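Local coordinates for DNA replication licensing factor MCM related protein (Thermoplasma acidophilum, PDB 4ME3) that forms the zinc-containing N-terminal domain of an archaeal MCM protein, probably a replicative helicase that binds single-stranded DNA and unwinds duplexes using ATP, at residues A[128-134]-A[196-201]. Residues are numbered along the deposited sequence; the frame is centred on the assembly and turned at random.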
ATOM      1  N   GLY A 128      -5.714   8.715 -17.865  1.00 12.92           N
ATOM      2  CA  GLY A 128      -4.961   8.442 -19.072  1.00 13.71           C
ATOM      3  C   GLY A 128      -5.405   7.176 -19.769  1.00 14.92           C
ATOM      4  O   GLY A 128      -6.404   6.562 -19.403  1.00 16.64           O
ATOM      5  N   ILE A 129      -4.647   6.795 -20.791  1.00 13.01           N
ATOM      6  CA  ILE A 129      -4.921   5.598 -21.564  1.00 12.97           C
ATOM      7  C   ILE A 129      -3.796   4.599 -21.327  1.00 12.46           C
ATOM      8  O   ILE A 129      -2.625   4.957 -21.393  1.00 11.98           O
ATOM      9  CB  ILE A 129      -4.991   5.929 -23.065  1.00 12.89           C
ATOM     10  CG1 ILE A 129      -6.015   7.038 -23.312  1.00 20.09           C
ATOM     11  CG2 ILE A 129      -5.328   4.677 -23.870  1.00 19.27           C
ATOM     12  CD1 ILE A 129      -6.009   7.578 -24.725  1.00 27.53           C
ATOM     13  N   VAL A 130      -4.141   3.350 -21.036  1.00 11.68           N
ATOM     14  CA  VAL A 130      -3.125   2.340 -20.775  1.00  9.50           C
ATOM     15  C   VAL A 130      -2.402   1.976 -22.076  1.00 12.73           C
ATOM     16  O   VAL A 130      -3.039   1.722 -23.099  1.00 18.56           O
ATOM     17  CB  VAL A 130      -3.727   1.069 -20.141  1.00 10.86           C
ATOM     18  CG1 VAL A 130      -2.663   0.002 -19.973  1.00 11.79           C
ATOM     19  CG2 VAL A 130      -4.371   1.389 -18.799  1.00 13.33           C
ATOM     20  N   ARG A 131      -1.072   1.974 -22.036  1.00 16.29           N
ATOM     21  CA  ARG A 131      -0.269   1.680 -23.223  1.00 13.05           C
ATOM     22  C   ARG A 131       0.504   0.372 -23.093  1.00 21.18           C
ATOM     23  O   ARG A 131       0.679  -0.352 -24.073  1.00 19.07           O
ATOM     24  CB  ARG A 131       0.712   2.822 -23.503  1.00 18.36           C
ATOM     25  CG  ARG A 131       0.052   4.123 -23.916  1.00 16.82           C
ATOM     26  CD  ARG A 131      -0.955   3.905 -25.036  1.00 24.48           C
ATOM     27  NE  ARG A 131      -1.475   5.166 -25.556  1.00 22.36           N
ATOM     28  CZ  ARG A 131      -2.475   5.264 -26.425  1.00 21.44           C
ATOM     29  NH1 ARG A 131      -3.084   4.175 -26.874  1.00 23.81           N
ATOM     30  NH2 ARG A 131      -2.875   6.458 -26.839  1.00 29.73           N
ATOM     31  N   LYS A 132       0.971   0.081 -21.884  1.00 16.27           N
ATOM     32  CA  LYS A 132       1.768  -1.106 -21.633  1.00 15.10           C
ATOM     33  C   LYS A 132       1.462  -1.662 -20.259  1.00 20.31           C
ATOM     34  O   LYS A 132       1.031  -0.933 -19.370  1.00 14.92           O
ATOM     35  CB  LYS A 132       3.260  -0.775 -21.690  1.00 23.25           C
ATOM     36  CG  LYS A 132       3.778  -0.380 -23.057  1.00 34.69           C
ATOM     37  CD  LYS A 132       5.285  -0.157 -23.027  1.00 40.68           C
ATOM     38  CE  LYS A 132       6.059  -1.415 -23.407  1.00 61.17           C
ATOM     39  NZ  LYS A 132       5.830  -2.558 -22.476  1.00 59.73           N
ATOM     40  N   ASN A 133       1.690  -2.956 -20.087  1.00 16.48           N
ATOM     41  CA  ASN A 133       1.654  -3.550 -18.760  1.00 16.08           C
ATOM     42  C   ASN A 133       2.661  -4.683 -18.662  1.00 21.73           C
ATOM     43  O   ASN A 133       3.023  -5.297 -19.667  1.00 24.49           O
ATOM     44  CB  ASN A 133       0.243  -4.025 -18.401  1.00 19.00           C
ATOM     45  CG  ASN A 133      -0.255  -5.131 -19.308  1.00 26.85           C
ATOM     46  OD1 ASN A 133       0.528  -5.891 -19.874  1.00 35.47           O
ATOM     47  ND2 ASN A 133      -1.570  -5.231 -19.443  1.00 37.55           N
ATOM     48  N   THR A 134       3.136  -4.933 -17.451  1.00 19.22           N
ATOM     49  CA  THR A 134       4.033  -6.046 -17.212  1.00 15.90           C
ATOM     50  C   THR A 134       3.207  -7.290 -16.949  1.00 14.56           C
ATOM     51  O   THR A 134       1.982  -7.230 -16.836  1.00 15.39           O
ATOM     52  CB  THR A 134       4.921  -5.812 -15.979  1.00 16.36           C
ATOM     53  OG1 THR A 134       4.102  -5.747 -14.804  1.00 14.03           O
ATOM     54  CG2 THR A 134       5.721  -4.527 -16.117  1.00 20.54           C
ATOM     55  N   GLN A 196       1.850  -5.558 -10.508  1.00 11.17           N
ATOM     56  CA  GLN A 196       1.885  -5.324 -11.939  1.00 11.86           C
ATOM     57  C   GLN A 196       2.189  -3.853 -12.164  1.00 14.87           C
ATOM     58  O   GLN A 196       1.665  -2.998 -11.453  1.00 12.89           O
ATOM     59  CB  GLN A 196       0.539  -5.683 -12.565  1.00 12.43           C
ATOM     60  CG  GLN A 196       0.498  -5.558 -14.075  1.00 13.78           C
ATOM     61  CD  GLN A 196      -0.849  -5.929 -14.650  1.00 15.69           C
ATOM     62  OE1 GLN A 196      -1.894  -5.610 -14.076  1.00 15.88           O
ATOM     63  NE2 GLN A 196      -0.839  -6.606 -15.792  1.00 15.63           N
ATOM     64  N   LYS A 197       3.045  -3.559 -13.133  1.00 11.31           N
ATOM     65  CA  LYS A 197       3.285  -2.174 -13.516  1.00 10.06           C
ATOM     66  C   LYS A 197       2.515  -1.882 -14.789  1.00 14.68           C
ATOM     67  O   LYS A 197       2.486  -2.699 -15.712  1.00 14.80           O
ATOM     68  CB  LYS A 197       4.773  -1.893 -13.715  1.00 13.40           C
ATOM     69  CG  LYS A 197       5.639  -2.298 -12.540  1.00 15.58           C
ATOM     70  CD  LYS A 197       7.027  -1.699 -12.652  1.00 23.80           C
ATOM     71  CE  LYS A 197       7.918  -2.138 -11.504  1.00 28.40           C
ATOM     72  NZ  LYS A 197       9.294  -1.580 -11.635  1.00 29.70           N
ATOM     73  N   VAL A 198       1.890  -0.712 -14.824  1.00  8.65           N
ATOM     74  CA  VAL A 198       1.061  -0.300 -15.938  1.00  9.35           C
ATOM     75  C   VAL A 198       1.443   1.115 -16.350  1.00 15.73           C
ATOM     76  O   VAL A 198       1.392   2.040 -15.539  1.00 15.88           O
ATOM     77  CB  VAL A 198      -0.430  -0.320 -15.547  1.00 10.12           C
ATOM     78  CG1 VAL A 198      -1.304   0.079 -16.718  1.00 12.44           C
ATOM     79  CG2 VAL A 198      -0.821  -1.707 -15.030  1.00 14.10           C
ATOM     80  N   GLU A 199       1.837   1.285 -17.604  1.00 11.38           N
ATOM     81  CA  GLU A 199       2.161   2.616 -18.104  1.00 10.98           C
ATOM     82  C   GLU A 199       0.955   3.229 -18.788  1.00 12.39           C
ATOM     83  O   GLU A 199       0.368   2.621 -19.678  1.00 12.68           O
ATOM     84  CB  GLU A 199       3.335   2.565 -19.082  1.00 13.83           C
ATOM     85  CG  GLU A 199       3.670   3.925 -19.669  1.00 19.23           C
ATOM     86  CD  GLU A 199       4.869   3.887 -20.589  1.00 29.79           C
ATOM     87  OE1 GLU A 199       5.938   4.394 -20.189  1.00 31.16           O
ATOM     88  OE2 GLU A 199       4.739   3.358 -21.712  1.00 30.14           O
ATOM     89  N   ILE A 200       0.578   4.434 -18.367  1.00 10.54           N
ATOM     90  CA  ILE A 200      -0.502   5.157 -19.022  1.00  9.52           C
ATOM     91  C   ILE A 200       0.029   6.412 -19.711  1.00 10.49           C
ATOM     92  O   ILE A 200       1.094   6.918 -19.371  1.00 14.13           O
ATOM     93  CB  ILE A 200      -1.628   5.548 -18.041  1.00 12.92           C
ATOM     94  CG1 ILE A 200      -1.114   6.505 -16.965  1.00 13.50           C
ATOM     95  CG2 ILE A 200      -2.226   4.302 -17.397  1.00 13.99           C
ATOM     96  CD1 ILE A 200      -2.227   7.166 -16.171  1.00 19.20           C
ATOM     97  N   GLN A 201      -0.731   6.907 -20.677  1.00 14.11           N
ATOM     98  CA  GLN A 201      -0.342   8.091 -21.428  1.00 15.10           C
ATOM     99  C   GLN A 201      -1.491   9.085 -21.466  1.00 13.92           C
ATOM    100  O   GLN A 201      -2.657   8.700 -21.418  1.00 15.28           O
ATOM    101  CB  GLN A 201       0.047   7.700 -22.854  1.00 16.19           C
ATOM    102  CG  GLN A 201       0.620   8.843 -23.665  1.00 24.55           C
ATOM    103  CD  GLN A 201       1.087   8.401 -25.035  1.00 33.39           C
ATOM    104  OE1 GLN A 201       0.570   7.434 -25.597  1.00 31.74           O
ATOM    105  NE2 GLN A 201       2.078   9.103 -25.578  1.00 33.53           N
TER
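Arg131 and Lys132 both turn their backbone N-H groups to the carbonyl of Glu199, the signature of a classic beta bulge in the antiparallel pairing of 128-134 with 196-201, two strands of the MCM OB domain. The bond from Arg131 N to Glu199 O is short, 2.8 Å, and nearly straight at 175°, whereas that from Lys132 N to the same oxygen is weak at 3.4 Å. The extra residue shifts the register by one between the Val130–Ile200 and Lys132–Glu199 pairs.

The Arg131 side chain, bent about its CB–CG bond, crosses that of Gln201 at a slant and meets its OE1 at the guanidinium edge, NE to OE1 3.1 Å. NE lies in the plane of the Gln201 side-chain carbonyl, while OE1 sits somewhat out of the guanidinium plane. The two flat groups stand almost perpendicular, 82° apart, and Ile129 CG2 lies against one guanidinium face. Lys132 and Glu199 run side by side in the same direction; their charged ends do not meet, and Glu199 OE2 forms a salt bridge with Arg215 of the adjoining strand 215-221.

On the face that carries Val130, Val198 and Ile200, together with Asn133, the three aliphatic side chains pack together. Val130 straddles its two partners, CG1 meeting Val198 CG1 at 3.5 Å and CG2 meeting Ile200 CG2 at 3.9 Å, while Val234 of strand 233-247 packs against both Val130 and Ile200.

Beyond the bulge, Thr134 is gripped at three points. Its N donates to Lys197 O, its OG1, set between backbone N and carbonyl carbon (chi1 64°), accepts from Lys197 N at 2.9 Å, and the extended Gln196 side chain, whose OE1 is held by Gly226 N, places NE2 3.1 Å from Thr134 O, with that oxygen in the amide plane.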